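Local coordinates for protein N-acetyl-beta-D glucosaminidase (PDB 4ZM6) that probably cleaves terminal N-acetylglucosamine units as a family 3 glycoside hydrolase and carries an acetyl-CoA-binding, GCN5-related region that probably acetylates glucosamine, at residues R47-A50 and Q54-K57; R87-S92 and K120-L125; R463-A468 and P490-Y495; K379-I384 and A445-I450. All coordinates share one frame; numbering follows the deposited sequence. Where two conformers were deposited one is given.

Interaction 1 (R47-A50 and Q54-K57); sequences RNIA and QVQK
Ala50 and Gln54 meet through their first side-chain carbons: the methyl of Ala50 points at the helix and lies 3.4 Å from Gln54 CB, with Gln54 CG about as close on the same methyl. Gln54 then turns off. Its chain bends at the second torsion (chi2 86°), which carries the amide away from the loop, so its aliphatic base does the touching. One helix position on, Val55 offers a single branch. CG2 stands beside its own backbone N and reaches the loop backbone, 4.1 Å from Ile49 CA and 4.1 Å from Ala50 N. Ile49 sends its CB the other way, and its side chain comes no nearer to this branch than 4.4 Å, from CG1 to Val55 CG2. No hydrogen bond crosses the contact. Polar support comes from Asn48, whose ND2 binds the carbonyls of Phe21 and Gly23 while its OD1 takes the backbone N-H of Phe45. The ND2 bonds tie the loop to 21-23; the OD1 bond is local. A loop folding back on the first turn of the helix it leads into is a beta-alpha connection, here from strand 41-44 to helix 52-68 of the TIM-barrel-type domain of family 3 glycosidases.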
# COMPACT_ATOMS: atom_id res chain seq x y z
N ARG A 47 -23.95 23.45 26.85
CA ARG A 47 -24.41 24.69 27.48
C ARG A 47 -25.41 25.43 26.59
O ARG A 47 -26.44 25.91 27.06
CB ARG A 47 -23.22 25.62 27.76
CG ARG A 47 -21.92 24.89 28.04
CD ARG A 47 -20.76 25.55 27.32
NE ARG A 47 -20.18 26.67 28.06
CZ ARG A 47 -19.44 27.61 27.50
NH1 ARG A 47 -19.19 27.58 26.20
NH2 ARG A 47 -18.95 28.60 28.24
N ASN A 48 -25.08 25.51 25.30
CA ASN A 48 -25.90 26.25 24.33
C ASN A 48 -27.04 25.43 23.71
O ASN A 48 -28.04 25.99 23.26
CB ASN A 48 -25.00 26.82 23.22
CG ASN A 48 -23.75 27.50 23.78
OD1 ASN A 48 -22.66 27.34 23.24
ND2 ASN A 48 -23.91 28.25 24.86
N ILE A 49 -26.88 24.10 23.67
CA ILE A 49 -27.93 23.23 23.12
C ILE A 49 -29.04 23.07 24.16
O ILE A 49 -28.97 22.20 25.04
CB ILE A 49 -27.37 21.85 22.66
CG1 ILE A 49 -26.75 21.97 21.26
CG2 ILE A 49 -28.46 20.78 22.57
CD1 ILE A 49 -25.60 22.96 21.14
N ALA A 50 -30.05 23.93 24.06
CA ALA A 50 -31.24 23.81 24.90
C ALA A 50 -32.04 22.62 24.41
O ALA A 50 -32.12 21.59 25.09
CB ALA A 50 -32.08 25.08 24.85
N GLN A 54 -35.23 25.63 20.36
CA GLN A 54 -34.37 26.68 20.90
C GLN A 54 -33.11 26.86 20.05
O GLN A 54 -32.62 27.98 19.89
CB GLN A 54 -33.96 26.36 22.34
CG GLN A 54 -33.98 27.56 23.28
CD GLN A 54 -35.35 27.82 23.91
OE1 GLN A 54 -36.34 27.17 23.57
NE2 GLN A 54 -35.40 28.78 24.82
N VAL A 55 -32.59 25.75 19.53
CA VAL A 55 -31.36 25.78 18.75
C VAL A 55 -31.59 26.39 17.37
O VAL A 55 -30.77 27.17 16.90
CB VAL A 55 -30.74 24.37 18.61
CG1 VAL A 55 -29.42 24.45 17.85
CG2 VAL A 55 -30.54 23.74 19.98
N GLN A 56 -32.69 26.02 16.72
CA GLN A 56 -33.05 26.62 15.43
C GLN A 56 -33.19 28.13 15.55
O GLN A 56 -32.75 28.87 14.67
CB GLN A 56 -34.37 26.05 14.89
CG GLN A 56 -34.25 24.66 14.27
CD GLN A 56 -35.41 24.32 13.35
OE1 GLN A 56 -36.16 25.20 12.92
NE2 GLN A 56 -35.56 23.04 13.05
N LYS A 57 -33.82 28.56 16.64
CA LYS A 57 -33.95 29.98 16.96
C LYS A 57 -32.57 30.60 17.18
O LYS A 57 -32.23 31.61 16.57
CB LYS A 57 -34.81 30.18 18.21
CG LYS A 57 -35.15 31.63 18.51
CD LYS A 57 -35.91 31.76 19.82
CE LYS A 57 -36.36 33.19 20.05
NZ LYS A 57 -37.41 33.27 21.11

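Interaction 2 (R87-S92 and K120-L125); sequences RRLGDS and KELLTL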
# COMPACT_ATOMS: atom_id res chain seq x y z
N ARG A 87 -20.84 14.20 22.85
CA ARG A 87 -22.01 14.46 22.00
C ARG A 87 -22.88 15.61 22.53
O ARG A 87 -23.59 15.44 23.52
CB ARG A 87 -22.85 13.19 21.86
N ARG A 88 -22.84 16.76 21.86
CA ARG A 88 -23.49 17.99 22.35
C ARG A 88 -25.02 18.02 22.17
O ARG A 88 -25.71 18.78 22.84
CB ARG A 88 -22.93 19.25 21.66
CG ARG A 88 -21.43 19.29 21.43
CD ARG A 88 -20.61 18.87 22.64
NE ARG A 88 -19.27 19.45 22.58
CZ ARG A 88 -18.21 19.01 23.25
NH1 ARG A 88 -18.28 17.94 24.04
NH2 ARG A 88 -17.04 19.64 23.11
N LEU A 89 -25.54 17.22 21.24
CA LEU A 89 -26.98 17.20 20.97
C LEU A 89 -27.79 16.68 22.16
O LEU A 89 -28.88 17.17 22.43
CB LEU A 89 -27.27 16.36 19.71
CG LEU A 89 -27.38 17.09 18.36
CD1 LEU A 89 -26.44 18.28 18.26
CD2 LEU A 89 -27.12 16.11 17.22
N GLY A 90 -27.24 15.68 22.85
CA GLY A 90 -27.88 15.11 24.04
C GLY A 90 -29.13 14.31 23.73
O GLY A 90 -29.04 13.18 23.25
N ASP A 91 -30.29 14.89 24.02
CA ASP A 91 -31.60 14.29 23.71
C ASP A 91 -32.26 14.97 22.51
O ASP A 91 -33.28 14.49 22.02
CB ASP A 91 -32.53 14.41 24.92
CG ASP A 91 -32.00 13.69 26.14
OD1 ASP A 91 -31.45 12.58 25.98
OD2 ASP A 91 -32.15 14.23 27.25
N SER A 92 -31.68 16.08 22.07
CA SER A 92 -32.19 16.79 20.90
C SER A 92 -32.01 15.96 19.63
O SER A 92 -32.84 16.02 18.72
CB SER A 92 -31.46 18.13 20.75
OG SER A 92 -31.33 18.79 22.00
N LYS A 120 -27.39 15.53 8.64
CA LYS A 120 -28.78 15.89 8.36
C LYS A 120 -29.38 16.60 9.57
O LYS A 120 -29.93 17.69 9.44
CB LYS A 120 -29.59 14.63 8.02
CG LYS A 120 -30.91 14.87 7.31
CD LYS A 120 -31.65 13.54 7.13
CE LYS A 120 -32.56 13.52 5.91
NZ LYS A 120 -33.82 14.28 6.11
N GLU A 121 -29.26 15.97 10.74
CA GLU A 121 -29.77 16.55 11.99
C GLU A 121 -29.12 17.89 12.29
O GLU A 121 -29.81 18.87 12.56
CB GLU A 121 -29.57 15.58 13.16
CG GLU A 121 -30.50 14.37 13.12
CD GLU A 121 -30.50 13.55 14.41
OE1 GLU A 121 -29.86 13.97 15.40
OE2 GLU A 121 -31.14 12.47 14.42
N LEU A 122 -27.79 17.94 12.25
CA LEU A 122 -27.07 19.18 12.51
C LEU A 122 -27.44 20.31 11.55
O LEU A 122 -27.57 21.46 11.96
CB LEU A 122 -25.55 18.94 12.46
CG LEU A 122 -24.93 18.15 13.61
CD1 LEU A 122 -23.50 17.78 13.28
CD2 LEU A 122 -24.98 18.94 14.91
N LEU A 123 -27.63 19.98 10.27
CA LEU A 123 -27.91 21.00 9.26
C LEU A 123 -29.29 21.64 9.41
O LEU A 123 -29.44 22.84 9.18
CB LEU A 123 -27.76 20.42 7.84
CG LEU A 123 -27.82 21.42 6.68
CD1 LEU A 123 -26.84 22.57 6.86
CD2 LEU A 123 -27.55 20.72 5.35
N THR A 124 -30.29 20.85 9.80
CA THR A 124 -31.63 21.38 10.02
C THR A 124 -31.65 22.33 11.22
O THR A 124 -32.36 23.33 11.21
CB THR A 124 -32.67 20.27 10.22
OG1 THR A 124 -32.32 19.49 11.37
CG2 THR A 124 -32.76 19.36 9.00
N LEU A 125 -30.85 22.01 12.24
CA LEU A 125 -30.74 22.85 13.44
C LEU A 125 -29.90 24.12 13.23
O LEU A 125 -29.92 25.02 14.07
CB LEU A 125 -30.16 22.05 14.61
CG LEU A 125 -30.94 20.80 15.05
CD1 LEU A 125 -30.23 20.12 16.22
CD2 LEU A 125 -32.37 21.14 15.42
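The carbonyl oxygen of Leu89 is held twice by Ser92, by its backbone N at 3.0 Å and by its hydroxyl OG, also at 3.0 Å. The hydroxyl lies in the carbonyl plane, with a C=O...donor angle of 157°. The backbone bond closes a type II' turn with Gly90 at positive phi, and the hydroxyl reinforces it. Leu89, the first residue of the turn, points its side chain at helix 108-125. There it straddles two residues. Its CD1 packs on Leu122 CD2 at 3.7 Å, the two side chains crossing obliquely, while CD2 comes up to the carboxylate of Glu121, 3.9 Å from OE1. Glu121 gets there with an extended chain, its CG lying beside its own backbone N (chi1 -72°). The polar end finds its partners elsewhere: OE2 is hydrogen-bonded to Thr94 OG1 and to His360 ND1, and OE1 too is hydrogen-bonded close by. Thr124 OG1 donates to Glu121 O at 2.8 Å. Ser92 rests on Pro52 and Leu125 on Val55, both of helix 52-68. No hydrogen bond crosses; one methyl-methyl and one methyl-carboxylate contact join the segments, and a carboxylate with both oxygens bonded can probably lie against a leucine methyl at little cost.

Interaction 3 (R463-A468 and P490-Y495); sequences RMVQQA and PQVDTY
Val465 and Val492 join a helix to the loop that leads into strand 494-497 of a mixed alpha/beta sheet. Helix 459-471 is the crossover of a beta-alpha-beta unit between the adjacent parallel strands 447-452 and 475-479. Strand 494-497 lies on the far side of 475-479.

The apolar part is one pair of valines. Both point their CB at the partner segment, and Val465 CG1 lies 3.7 Å from Val492 CG2. The side chains cross at about a right angle, and different branches are used: CG1 of Val465 is anti to its backbone N (chi1 171°), whereas the touching CG2 of Val492 stands beside its own. Both residues are buried and packed further on the sheet, Val465 on Ile450 and Thr452, Val492 on Val477, so the pair is part of the packing between helix and sheet.

Electrostatic and hydrogen-bond support of 490-495 comes from outside the pair. Asp493 OD1 forms a salt bridge with Arg378, which also binds Pro490 O, and Tyr495 OH is bonded to Pro483 O.

The polar part lies nearer the surface and is looser. The side chains of Gln466 and Gln491 only graze, Gln466 CG being 4.4 Å from Gln491 OE1, and no direct hydrogen bond links the segments. A water bridges them instead, giving one hydrogen to the helix carbonyl Gln466 O at 3.2 Å and the other to the side-chain oxygen Gln491 OE1, also at 3.2 Å.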
# COMPACT_ATOMS: atom_id res chain seq x y z
N ARG A 463 -10.51 -2.87 42.79
CA ARG A 463 -10.66 -3.58 44.07
C ARG A 463 -12.05 -4.22 44.18
O ARG A 463 -12.17 -5.39 44.55
CB ARG A 463 -10.44 -2.62 45.25
CG ARG A 463 -9.03 -2.05 45.34
CD ARG A 463 -8.83 -1.24 46.61
NE ARG A 463 -7.86 -0.16 46.40
CZ ARG A 463 -8.16 1.13 46.23
NH1 ARG A 463 -9.41 1.57 46.27
NH2 ARG A 463 -7.17 2.00 46.03
N MET A 464 -13.08 -3.46 43.82
CA MET A 464 -14.45 -3.97 43.77
C MET A 464 -14.55 -5.25 42.94
O MET A 464 -15.15 -6.23 43.37
CB MET A 464 -15.39 -2.92 43.19
CG MET A 464 -16.87 -3.26 43.31
SD MET A 464 -17.46 -3.28 45.01
CE MET A 464 -17.32 -5.02 45.40
N VAL A 465 -13.97 -5.23 41.74
CA VAL A 465 -14.04 -6.36 40.83
C VAL A 465 -13.21 -7.55 41.34
O VAL A 465 -13.65 -8.69 41.24
CB VAL A 465 -13.58 -5.96 39.40
CG1 VAL A 465 -13.43 -7.18 38.50
CG2 VAL A 465 -14.56 -4.97 38.78
N GLN A 466 -12.03 -7.27 41.88
CA GLN A 466 -11.17 -8.31 42.47
C GLN A 466 -11.82 -8.94 43.69
O GLN A 466 -11.69 -10.15 43.91
CB GLN A 466 -9.83 -7.72 42.90
CG GLN A 466 -8.86 -7.47 41.75
CD GLN A 466 -7.63 -6.69 42.18
OE1 GLN A 466 -7.68 -5.88 43.12
NE2 GLN A 466 -6.52 -6.92 41.50
N GLN A 467 -12.49 -8.11 44.49
CA GLN A 467 -13.23 -8.59 45.65
C GLN A 467 -14.33 -9.54 45.20
O GLN A 467 -14.39 -10.69 45.64
CB GLN A 467 -13.82 -7.41 46.44
CG GLN A 467 -14.50 -7.79 47.75
CD GLN A 467 -15.20 -6.62 48.44
OE1 GLN A 467 -15.88 -6.81 49.45
NE2 GLN A 467 -15.05 -5.42 47.89
N ALA A 468 -15.19 -9.05 44.30
CA ALA A 468 -16.34 -9.82 43.82
C ALA A 468 -15.92 -11.11 43.11
O ALA A 468 -16.62 -12.12 43.19
CB ALA A 468 -17.19 -8.97 42.89
N PRO A 490 -7.31 -10.01 35.02
CA PRO A 490 -7.40 -11.09 34.02
C PRO A 490 -8.00 -12.41 34.54
O PRO A 490 -8.35 -13.27 33.74
CB PRO A 490 -5.94 -11.32 33.59
CG PRO A 490 -5.17 -10.17 34.13
CD PRO A 490 -5.91 -9.67 35.33
N GLN A 491 -8.12 -12.55 35.86
CA GLN A 491 -8.74 -13.74 36.46
C GLN A 491 -10.22 -13.82 36.09
O GLN A 491 -10.79 -14.92 36.00
CB GLN A 491 -8.63 -13.75 38.00
CG GLN A 491 -7.51 -12.93 38.64
CD GLN A 491 -7.89 -11.47 38.93
OE1 GLN A 491 -9.02 -11.17 39.32
NE2 GLN A 491 -6.93 -10.57 38.75
N VAL A 492 -10.85 -12.66 35.90
CA VAL A 492 -12.28 -12.58 35.59
C VAL A 492 -12.57 -13.39 34.34
O VAL A 492 -12.04 -13.11 33.27
CB VAL A 492 -12.74 -11.12 35.40
CG1 VAL A 492 -14.16 -11.06 34.86
CG2 VAL A 492 -12.66 -10.37 36.72
N ASP A 493 -13.42 -14.40 34.50
CA ASP A 493 -13.71 -15.37 33.44
C ASP A 493 -14.70 -14.84 32.41
O ASP A 493 -14.72 -15.33 31.28
CB ASP A 493 -14.27 -16.66 34.05
CG ASP A 493 -13.22 -17.45 34.82
OD1 ASP A 493 -12.05 -17.49 34.38
OD2 ASP A 493 -13.57 -18.05 35.86
N THR A 494 -15.50 -13.86 32.79
CA THR A 494 -16.59 -13.40 31.92
C THR A 494 -16.66 -11.87 31.89
O THR A 494 -17.02 -11.23 32.88
CB THR A 494 -17.92 -14.11 32.27
OG1 THR A 494 -19.04 -13.24 32.06
CG2 THR A 494 -17.92 -14.63 33.71
N TYR A 495 -16.29 -11.31 30.74
CA TYR A 495 -16.06 -9.87 30.57
C TYR A 495 -16.52 -9.44 29.17
O TYR A 495 -16.29 -10.16 28.19
CB TYR A 495 -14.57 -9.58 30.75
CG TYR A 495 -14.12 -8.16 30.47
CD1 TYR A 495 -14.38 -7.13 31.37
CD2 TYR A 495 -13.41 -7.84 29.31
CE1 TYR A 495 -13.97 -5.83 31.12
CE2 TYR A 495 -12.99 -6.55 29.05
CZ TYR A 495 -13.27 -5.55 29.96
OH TYR A 495 -12.85 -4.27 29.71
O HOH W 1 -9.35 -11.75 42.45

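Interaction 4 (K379-I384 and A445-I450); sequences KNTLPI and ADWVII
Ile384, just beyond the cis peptide that precedes Pro383, and Trp447, which opens strand 447-452, bring their backbones nearest, with 8.9 Å between their CA atoms. Both point their CB across that gap, and the indole bridges it. Ile384 lies over one face of the six-membered ring: its CB is 4.2 Å from the ring centroid, 25° off the normal, displaced toward the rim, in a CH-pi contact. The branch methyl CG2 comes down closest, 3.4 Å from Trp447 CZ3. It stands beside its own backbone N, while CG1 takes the place between N and the carbonyl carbon (chi1 66°). Thr381 comes at the same ring from another direction, with its methyl CG2 at the edge and in the ring plane, 3.9 Å from Trp447 CZ3. CZ3 is thus met by one methyl from above and just beyond the rim, and by another in the ring plane.

Trp447 also forms a cation-pi contact with Arg474, and its backbone is bonded to Lys391 and Leu393, at the start of the adjacent parallel strand 392-397, while Ile384 pairs with the backbone of Ile513. Thr381 packs on Val476 and Thr494 as well. Between the two segments there is no hydrogen bond; within this contact the attraction is dispersion and CH-pi, and the Arg474 charge probably polarises the same indole.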
# COMPACT_ATOMS: atom_id res chain seq x y z
N LYS A 379 -16.25 -19.70 31.57
CA LYS A 379 -17.20 -20.64 32.19
C LYS A 379 -18.55 -20.71 31.45
O LYS A 379 -19.50 -21.31 31.96
CB LYS A 379 -17.47 -20.25 33.64
CG LYS A 379 -16.23 -19.96 34.48
CD LYS A 379 -15.42 -21.21 34.79
CE LYS A 379 -14.86 -21.15 36.20
NZ LYS A 379 -14.11 -22.38 36.57
N ASN A 380 -18.65 -20.09 30.28
CA ASN A 380 -19.92 -19.97 29.55
C ASN A 380 -21.06 -19.38 30.39
O ASN A 380 -22.22 -19.71 30.18
CB ASN A 380 -20.33 -21.31 28.94
CG ASN A 380 -19.48 -21.69 27.75
OD1 ASN A 380 -19.68 -21.21 26.64
ND2 ASN A 380 -18.51 -22.58 27.98
N THR A 381 -20.71 -18.49 31.32
CA THR A 381 -21.69 -17.76 32.12
C THR A 381 -22.69 -17.05 31.21
O THR A 381 -23.90 -17.10 31.45
CB THR A 381 -20.99 -16.71 33.01
OG1 THR A 381 -19.96 -17.36 33.78
CG2 THR A 381 -21.98 -16.03 33.95
N LEU A 382 -22.17 -16.39 30.17
CA LEU A 382 -23.01 -15.75 29.16
C LEU A 382 -23.38 -16.76 28.09
O LEU A 382 -22.55 -17.56 27.68
CB LEU A 382 -22.28 -14.60 28.48
CG LEU A 382 -21.92 -13.35 29.29
CD1 LEU A 382 -21.28 -12.33 28.35
CD2 LEU A 382 -23.15 -12.77 29.98
N PRO A 383 -24.64 -16.72 27.61
CA PRO A 383 -25.70 -15.82 28.06
C PRO A 383 -26.27 -16.31 29.37
O PRO A 383 -26.24 -17.51 29.63
CB PRO A 383 -26.73 -15.91 26.94
CG PRO A 383 -26.54 -17.27 26.37
CD PRO A 383 -25.09 -17.63 26.55
N ILE A 384 -26.76 -15.38 30.19
CA ILE A 384 -27.38 -15.74 31.47
C ILE A 384 -28.86 -15.98 31.27
O ILE A 384 -29.52 -15.30 30.47
CB ILE A 384 -27.13 -14.70 32.60
CG1 ILE A 384 -27.80 -13.35 32.32
CG2 ILE A 384 -25.64 -14.50 32.81
CD1 ILE A 384 -27.88 -12.45 33.54
N ALA A 445 -26.13 -13.12 46.51
CA ALA A 445 -26.75 -13.00 45.19
C ALA A 445 -26.46 -14.22 44.32
O ALA A 445 -25.43 -14.87 44.47
CB ALA A 445 -26.26 -11.74 44.49
N ASP A 446 -27.39 -14.51 43.42
CA ASP A 446 -27.21 -15.62 42.49
C ASP A 446 -26.39 -15.19 41.28
O ASP A 446 -25.69 -16.00 40.67
CB ASP A 446 -28.58 -16.17 42.05
CG ASP A 446 -29.40 -16.69 43.22
OD1 ASP A 446 -28.95 -17.63 43.91
OD2 ASP A 446 -30.50 -16.15 43.45
N TRP A 447 -26.50 -13.91 40.93
CA TRP A 447 -25.73 -13.32 39.84
C TRP A 447 -25.28 -11.92 40.23
O TRP A 447 -26.09 -11.11 40.71
CB TRP A 447 -26.56 -13.26 38.55
CG TRP A 447 -27.23 -14.56 38.15
CD1 TRP A 447 -28.41 -15.06 38.64
CD2 TRP A 447 -26.77 -15.50 37.17
NE1 TRP A 447 -28.71 -16.25 38.03
CE2 TRP A 447 -27.72 -16.55 37.12
CE3 TRP A 447 -25.66 -15.56 36.33
CZ2 TRP A 447 -27.59 -17.65 36.27
CZ3 TRP A 447 -25.52 -16.66 35.48
CH2 TRP A 447 -26.48 -17.68 35.45
N VAL A 448 -24.00 -11.62 40.01
CA VAL A 448 -23.45 -10.29 40.25
C VAL A 448 -23.00 -9.70 38.92
O VAL A 448 -22.24 -10.33 38.19
CB VAL A 448 -22.25 -10.34 41.21
CG1 VAL A 448 -21.65 -8.95 41.41
CG2 VAL A 448 -22.66 -10.96 42.54
N ILE A 449 -23.48 -8.51 38.60
CA ILE A 449 -23.05 -7.80 37.40
C ILE A 449 -22.39 -6.50 37.84
O ILE A 449 -23.01 -5.69 38.53
CB ILE A 449 -24.23 -7.48 36.45
CG1 ILE A 449 -24.88 -8.77 35.94
CG2 ILE A 449 -23.75 -6.65 35.27
CD1 ILE A 449 -26.14 -8.55 35.12
N ILE A 450 -21.14 -6.30 37.43
CA ILE A 450 -20.41 -5.10 37.81
C ILE A 450 -20.19 -4.22 36.58
O ILE A 450 -19.80 -4.70 35.52
CB ILE A 450 -19.09 -5.43 38.51
CG1 ILE A 450 -19.38 -6.27 39.75
CG2 ILE A 450 -18.36 -4.15 38.90
CD1 ILE A 450 -18.17 -6.64 40.57

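Interactions 1 and 2 are neighbours in the TIM-barrel-type domain, their centres 10 Å apart, and meet where Ile49 CG2 packs on Arg88 O and Leu89 O. Interactions 3 and 4, with centres 37 to 43 Å from those of 1 and 2, share one mixed sheet: 4 packs a loop on strand 447-452, 3 uses the helix that follows it, and Ala468 CB on Ile450 CD1 is one place they touch. Interaction 2 is wholly buried; the others are partly buried, mixing covered residues with more exposed ones. None has a direct hydrogen bond across it. Aliphatic contacts carry 1; 2 adds a buried carboxylate, 3 a water bridge at its outer side, and 4 alone relies on an aromatic face.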